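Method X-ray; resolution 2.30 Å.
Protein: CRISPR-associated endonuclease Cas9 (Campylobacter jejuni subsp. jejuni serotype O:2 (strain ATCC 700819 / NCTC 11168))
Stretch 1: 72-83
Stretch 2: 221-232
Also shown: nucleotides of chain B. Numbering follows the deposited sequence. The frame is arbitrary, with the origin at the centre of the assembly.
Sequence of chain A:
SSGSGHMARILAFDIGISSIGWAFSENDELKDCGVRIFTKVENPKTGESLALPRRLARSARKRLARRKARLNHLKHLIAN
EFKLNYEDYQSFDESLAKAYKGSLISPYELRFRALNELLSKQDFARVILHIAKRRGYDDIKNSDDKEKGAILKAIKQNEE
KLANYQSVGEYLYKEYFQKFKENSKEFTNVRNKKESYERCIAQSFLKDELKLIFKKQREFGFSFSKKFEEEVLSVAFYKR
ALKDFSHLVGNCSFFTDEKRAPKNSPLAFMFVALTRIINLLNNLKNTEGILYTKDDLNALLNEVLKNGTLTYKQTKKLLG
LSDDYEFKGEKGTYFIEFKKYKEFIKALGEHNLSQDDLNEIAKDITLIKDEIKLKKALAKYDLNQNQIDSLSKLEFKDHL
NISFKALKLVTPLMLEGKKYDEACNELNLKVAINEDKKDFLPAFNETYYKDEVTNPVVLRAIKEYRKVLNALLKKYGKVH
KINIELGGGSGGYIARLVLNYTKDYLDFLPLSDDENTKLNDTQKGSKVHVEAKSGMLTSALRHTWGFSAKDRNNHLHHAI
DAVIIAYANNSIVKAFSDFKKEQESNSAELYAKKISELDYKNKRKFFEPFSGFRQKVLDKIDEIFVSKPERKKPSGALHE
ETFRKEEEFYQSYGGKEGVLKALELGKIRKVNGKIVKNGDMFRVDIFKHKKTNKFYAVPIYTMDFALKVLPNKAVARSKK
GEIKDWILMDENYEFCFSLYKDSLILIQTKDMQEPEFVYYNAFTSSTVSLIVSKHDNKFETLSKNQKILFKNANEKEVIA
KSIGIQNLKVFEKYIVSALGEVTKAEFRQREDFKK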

# COMPACT_ATOMS: atom_id res chain seq x y z
N ASN A 72 13.89 -22.55 14.94
CA ASN A 72 13.32 -23.66 15.70
C ASN A 72 13.57 -24.99 15.01
O ASN A 72 13.87 -26.00 15.66
CB ASN A 72 11.82 -23.44 15.91
CG ASN A 72 11.51 -22.44 17.01
OD1 ASN A 72 12.42 -21.88 17.62
ND2 ASN A 72 10.23 -22.21 17.26
N HIS A 73 13.45 -25.01 13.68
CA HIS A 73 13.69 -26.24 12.93
C HIS A 73 15.13 -26.72 13.12
O HIS A 73 15.37 -27.91 13.31
CB HIS A 73 13.37 -26.02 11.45
CG HIS A 73 13.25 -27.28 10.66
ND1 HIS A 73 12.64 -27.33 9.43
CD2 HIS A 73 13.66 -28.55 10.92
CE1 HIS A 73 12.67 -28.56 8.96
NE2 HIS A 73 13.28 -29.32 9.85
N LEU A 74 16.09 -25.79 13.07
CA LEU A 74 17.48 -26.18 13.29
C LEU A 74 17.70 -26.64 14.72
O LEU A 74 18.43 -27.61 14.96
CB LEU A 74 18.40 -25.02 12.94
CG LEU A 74 18.34 -24.59 11.47
CD1 LEU A 74 19.13 -23.33 11.27
CD2 LEU A 74 18.86 -25.69 10.58
N LYS A 75 17.08 -25.95 15.69
CA LYS A 75 17.18 -26.38 17.08
C LYS A 75 16.63 -27.79 17.27
O LYS A 75 17.16 -28.55 18.10
CB LYS A 75 16.46 -25.39 18.00
CG LYS A 75 17.15 -24.03 18.09
CD LYS A 75 16.30 -23.00 18.83
CE LYS A 75 16.99 -21.64 18.86
NZ LYS A 75 16.14 -20.57 19.47
N HIS A 76 15.59 -28.15 16.53
CA HIS A 76 15.11 -29.53 16.56
C HIS A 76 16.15 -30.48 15.98
O HIS A 76 16.43 -31.53 16.57
CB HIS A 76 13.80 -29.66 15.78
CG HIS A 76 12.59 -29.22 16.54
ND1 HIS A 76 12.21 -29.80 17.73
CD2 HIS A 76 11.65 -28.28 16.27
CE1 HIS A 76 11.10 -29.22 18.17
NE2 HIS A 76 10.74 -28.30 17.29
N LEU A 77 16.73 -30.13 14.83
CA LEU A 77 17.73 -30.99 14.21
C LEU A 77 18.96 -31.12 15.10
O LEU A 77 19.52 -32.22 15.24
CB LEU A 77 18.12 -30.44 12.84
CG LEU A 77 17.02 -30.32 11.78
CD1 LEU A 77 17.55 -29.64 10.54
CD2 LEU A 77 16.45 -31.70 11.44
N ILE A 78 19.40 -30.02 15.70
CA ILE A 78 20.55 -30.05 16.60
C ILE A 78 20.25 -30.92 17.82
O ILE A 78 21.07 -31.76 18.22
CB ILE A 78 20.94 -28.62 17.01
CG1 ILE A 78 21.59 -27.89 15.83
CG2 ILE A 78 21.85 -28.63 18.23
CD1 ILE A 78 21.74 -26.41 16.04
N ALA A 79 19.07 -30.76 18.41
CA ALA A 79 18.72 -31.55 19.59
C ALA A 79 18.59 -33.03 19.25
O ALA A 79 18.96 -33.89 20.06
CB ALA A 79 17.42 -31.03 20.21
N ASN A 80 18.08 -33.34 18.06
CA ASN A 80 17.93 -34.74 17.67
C ASN A 80 19.27 -35.37 17.32
O ASN A 80 19.56 -36.50 17.73
CB ASN A 80 16.96 -34.86 16.49
CG ASN A 80 15.55 -34.43 16.85
OD1 ASN A 80 15.18 -34.39 18.02
ND2 ASN A 80 14.76 -34.13 15.83
N GLU A 81 20.10 -34.65 16.57
CA GLU A 81 21.36 -35.22 16.11
C GLU A 81 22.39 -35.30 17.23
O GLU A 81 23.11 -36.30 17.35
CB GLU A 81 21.91 -34.40 14.94
CG GLU A 81 23.20 -34.94 14.35
CD GLU A 81 22.99 -36.16 13.48
OE1 GLU A 81 21.82 -36.55 13.27
OE2 GLU A 81 24.00 -36.73 13.01
N PHE A 82 22.47 -34.27 18.07
CA PHE A 82 23.47 -34.21 19.12
C PHE A 82 22.97 -34.73 20.46
O PHE A 82 23.73 -34.75 21.42
CB PHE A 82 23.97 -32.77 19.29
CG PHE A 82 24.72 -32.24 18.09
CD1 PHE A 82 25.17 -33.10 17.11
CD2 PHE A 82 24.96 -30.89 17.95
CE1 PHE A 82 25.86 -32.62 16.01
CE2 PHE A 82 25.64 -30.40 16.86
CZ PHE A 82 26.09 -31.26 15.88
N LYS A 83 21.70 -35.16 20.53
CA LYS A 83 21.10 -35.64 21.77
C LYS A 83 21.12 -34.56 22.85
O LYS A 83 21.34 -34.84 24.03
CB LYS A 83 21.77 -36.93 22.26
N GLY A 221 37.13 -35.57 13.20
CA GLY A 221 36.53 -36.68 13.91
C GLY A 221 35.11 -36.47 14.38
O GLY A 221 34.56 -37.36 15.03
N PHE A 222 34.50 -35.33 14.08
CA PHE A 222 33.10 -35.12 14.44
C PHE A 222 32.22 -36.05 13.61
O PHE A 222 32.34 -36.10 12.38
CB PHE A 222 32.70 -33.66 14.22
CG PHE A 222 31.58 -33.20 15.13
CD1 PHE A 222 30.30 -33.71 15.00
CD2 PHE A 222 31.82 -32.23 16.09
CE1 PHE A 222 29.28 -33.28 15.82
CE2 PHE A 222 30.80 -31.80 16.92
CZ PHE A 222 29.53 -32.32 16.79
N SER A 223 31.35 -36.79 14.28
CA SER A 223 30.51 -37.79 13.64
C SER A 223 29.07 -37.28 13.56
O SER A 223 28.51 -36.84 14.57
CB SER A 223 30.56 -39.12 14.40
OG SER A 223 30.40 -38.91 15.79
N PHE A 224 28.50 -37.33 12.36
CA PHE A 224 27.11 -36.93 12.15
C PHE A 224 26.61 -37.60 10.87
O PHE A 224 27.38 -37.81 9.93
CB PHE A 224 26.96 -35.41 12.06
CG PHE A 224 28.01 -34.75 11.20
CD1 PHE A 224 27.89 -34.73 9.82
CD2 PHE A 224 29.12 -34.15 11.78
CE1 PHE A 224 28.85 -34.12 9.03
CE2 PHE A 224 30.08 -33.54 11.00
CZ PHE A 224 29.95 -33.53 9.62
N SER A 225 25.32 -37.93 10.87
CA SER A 225 24.72 -38.54 9.69
C SER A 225 24.78 -37.59 8.50
O SER A 225 24.73 -36.36 8.66
CB SER A 225 23.27 -38.94 9.99
OG SER A 225 22.52 -37.82 10.42
N LYS A 226 24.90 -38.17 7.30
CA LYS A 226 24.91 -37.35 6.09
C LYS A 226 23.62 -36.57 5.95
O LYS A 226 23.63 -35.43 5.45
CB LYS A 226 25.14 -38.24 4.87
N LYS A 227 22.50 -37.15 6.38
CA LYS A 227 21.22 -36.46 6.30
C LYS A 227 21.20 -35.21 7.18
O LYS A 227 20.47 -34.26 6.88
CB LYS A 227 20.09 -37.41 6.70
CG LYS A 227 18.69 -36.85 6.56
CD LYS A 227 17.67 -37.76 7.22
CE LYS A 227 16.31 -37.09 7.30
NZ LYS A 227 15.47 -37.69 8.38
N PHE A 228 22.00 -35.19 8.24
CA PHE A 228 22.03 -34.03 9.14
C PHE A 228 22.55 -32.79 8.42
O PHE A 228 21.90 -31.74 8.43
CB PHE A 228 22.88 -34.35 10.37
CG PHE A 228 23.10 -33.17 11.28
CD1 PHE A 228 22.03 -32.59 11.95
CD2 PHE A 228 24.36 -32.64 11.47
CE1 PHE A 228 22.22 -31.51 12.79
CE2 PHE A 228 24.56 -31.56 12.31
CZ PHE A 228 23.49 -31.00 12.97
N GLU A 229 23.73 -32.90 7.78
CA GLU A 229 24.28 -31.74 7.08
C GLU A 229 23.38 -31.30 5.94
O GLU A 229 23.20 -30.10 5.71
CB GLU A 229 25.68 -32.05 6.56
CG GLU A 229 26.33 -30.86 5.88
CD GLU A 229 27.56 -31.23 5.06
OE1 GLU A 229 28.07 -30.35 4.33
OE2 GLU A 229 28.00 -32.39 5.15
N GLU A 230 22.81 -32.26 5.21
CA GLU A 230 21.92 -31.91 4.11
C GLU A 230 20.68 -31.17 4.62
O GLU A 230 20.23 -30.20 4.02
CB GLU A 230 21.51 -33.16 3.33
N GLU A 231 20.13 -31.63 5.75
CA GLU A 231 18.96 -30.96 6.31
C GLU A 231 19.32 -29.58 6.85
O GLU A 231 18.57 -28.62 6.64
CB GLU A 231 18.34 -31.82 7.42
CG GLU A 231 17.45 -32.93 6.91
CD GLU A 231 16.37 -33.30 7.91
OE1 GLU A 231 16.59 -34.23 8.71
OE2 GLU A 231 15.31 -32.64 7.90
N VAL A 232 20.46 -29.46 7.54
CA VAL A 232 20.86 -28.18 8.11
C VAL A 232 21.06 -27.15 7.01
O VAL A 232 20.59 -26.01 7.11
CB VAL A 232 22.12 -28.35 8.97
CG1 VAL A 232 22.75 -27.00 9.27
CG2 VAL A 232 21.78 -29.08 10.26
P A B 63 8.36 -25.87 15.81
OP1 A B 63 8.55 -26.66 17.05
OP2 A B 63 8.24 -24.39 15.90
O5' A B 63 9.55 -26.20 14.80
C5' A B 63 9.61 -25.57 13.52
C4' A B 63 9.73 -26.58 12.40
O4' A B 63 10.73 -27.57 12.75
C3' A B 63 8.48 -27.41 12.10
O3' A B 63 7.54 -26.80 11.22
C2' A B 63 9.04 -28.70 11.53
O2' A B 63 9.36 -28.54 10.15
C1' A B 63 10.34 -28.85 12.30
N9 A B 63 10.19 -29.73 13.47
C8 A B 63 9.25 -29.68 14.47
N7 A B 63 9.38 -30.61 15.38
C5 A B 63 10.49 -31.32 14.96
C6 A B 63 11.15 -32.44 15.50
N6 A B 63 10.76 -33.04 16.62
N1 A B 63 12.23 -32.91 14.83
C2 A B 63 12.61 -32.30 13.70
N3 A B 63 12.07 -31.25 13.10
C4 A B 63 11.01 -30.80 13.79
P A B 46 17.49 -16.82 19.42
OP1 A B 46 16.94 -18.09 18.88
OP2 A B 46 17.93 -15.75 18.49
O5' A B 46 16.40 -16.21 20.40
C5' A B 46 15.83 -16.99 21.43
C4' A B 46 14.98 -16.15 22.35
O4' A B 46 15.83 -15.23 23.09
C3' A B 46 13.97 -15.25 21.67
O3' A B 46 12.79 -15.93 21.29
C2' A B 46 13.74 -14.17 22.72
O2' A B 46 12.88 -14.65 23.75
C1' A B 46 15.14 -14.01 23.30
N9 A B 46 15.88 -12.93 22.62
C8 A B 46 16.82 -13.03 21.62
N7 A B 46 17.29 -11.87 21.22
C5 A B 46 16.61 -10.95 22.01
C6 A B 46 16.66 -9.54 22.09
N6 A B 46 17.44 -8.77 21.32
N1 A B 46 15.85 -8.93 22.99
C2 A B 46 15.06 -9.69 23.76
N3 A B 46 14.93 -11.02 23.78
C4 A B 46 15.74 -11.59 22.87

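The firmest polar link between the two stretches is made by Glu81, whose carboxylate meets the start of the helix that begins at Lys226. Its OE2 accepts a hydrogen bond from the backbone N of Ser225, the N-cap residue, at 2.8 Å, and a longer one from Ser225 OG, with 3.2 Å between OG and OE2. The first turn of a helix leaves NH groups without backbone partners and carries a partial positive charge, so an acidic side chain is well suited to this position. Glu81 reaches it by pointing its CB toward the other stretch and folding through chi1 t and chi2 p.

The same fold lays the aliphatic part of Glu81 over one face of the Phe228 ring: CG lies 3.6 Å from the ring centroid, close to the normal, in a CH-pi contact. Glutamate thus serves twice, as acceptor and as apolar cover.

Phe228 is the central knob. Its side chain, chi1 t, is buried among Leu77, Ile78, Glu81 and Phe82, a hole that a broad, flat ring occupies well. Phe82 extends the aromatic cluster, with its CZ 3.9 Å from Phe228 CE2 and its CE1 3.5 Å from Phe222 CE1. Both ring pairs meet obliquely, at 56° and 54°, and Phe222 brings the loop before the helix into the packing.

Farther along, the nearly antiparallel helices (168°, axes 10.6 Å apart at closest approach) are joined by aliphatic contacts. Leu77 CD1 lies 4.3 Å from Val232 CG2, and Leu74 CD2 lies 4.3 Å from Val232 CG1; branched side chains fill this space without leaving polar groups unpaired. Glu231 also points toward the first helix, its OE1 3.7 Å from Leu77 CD2, while a long salt bridge joins that oxygen to Lys227 NZ, also 3.7 Å away.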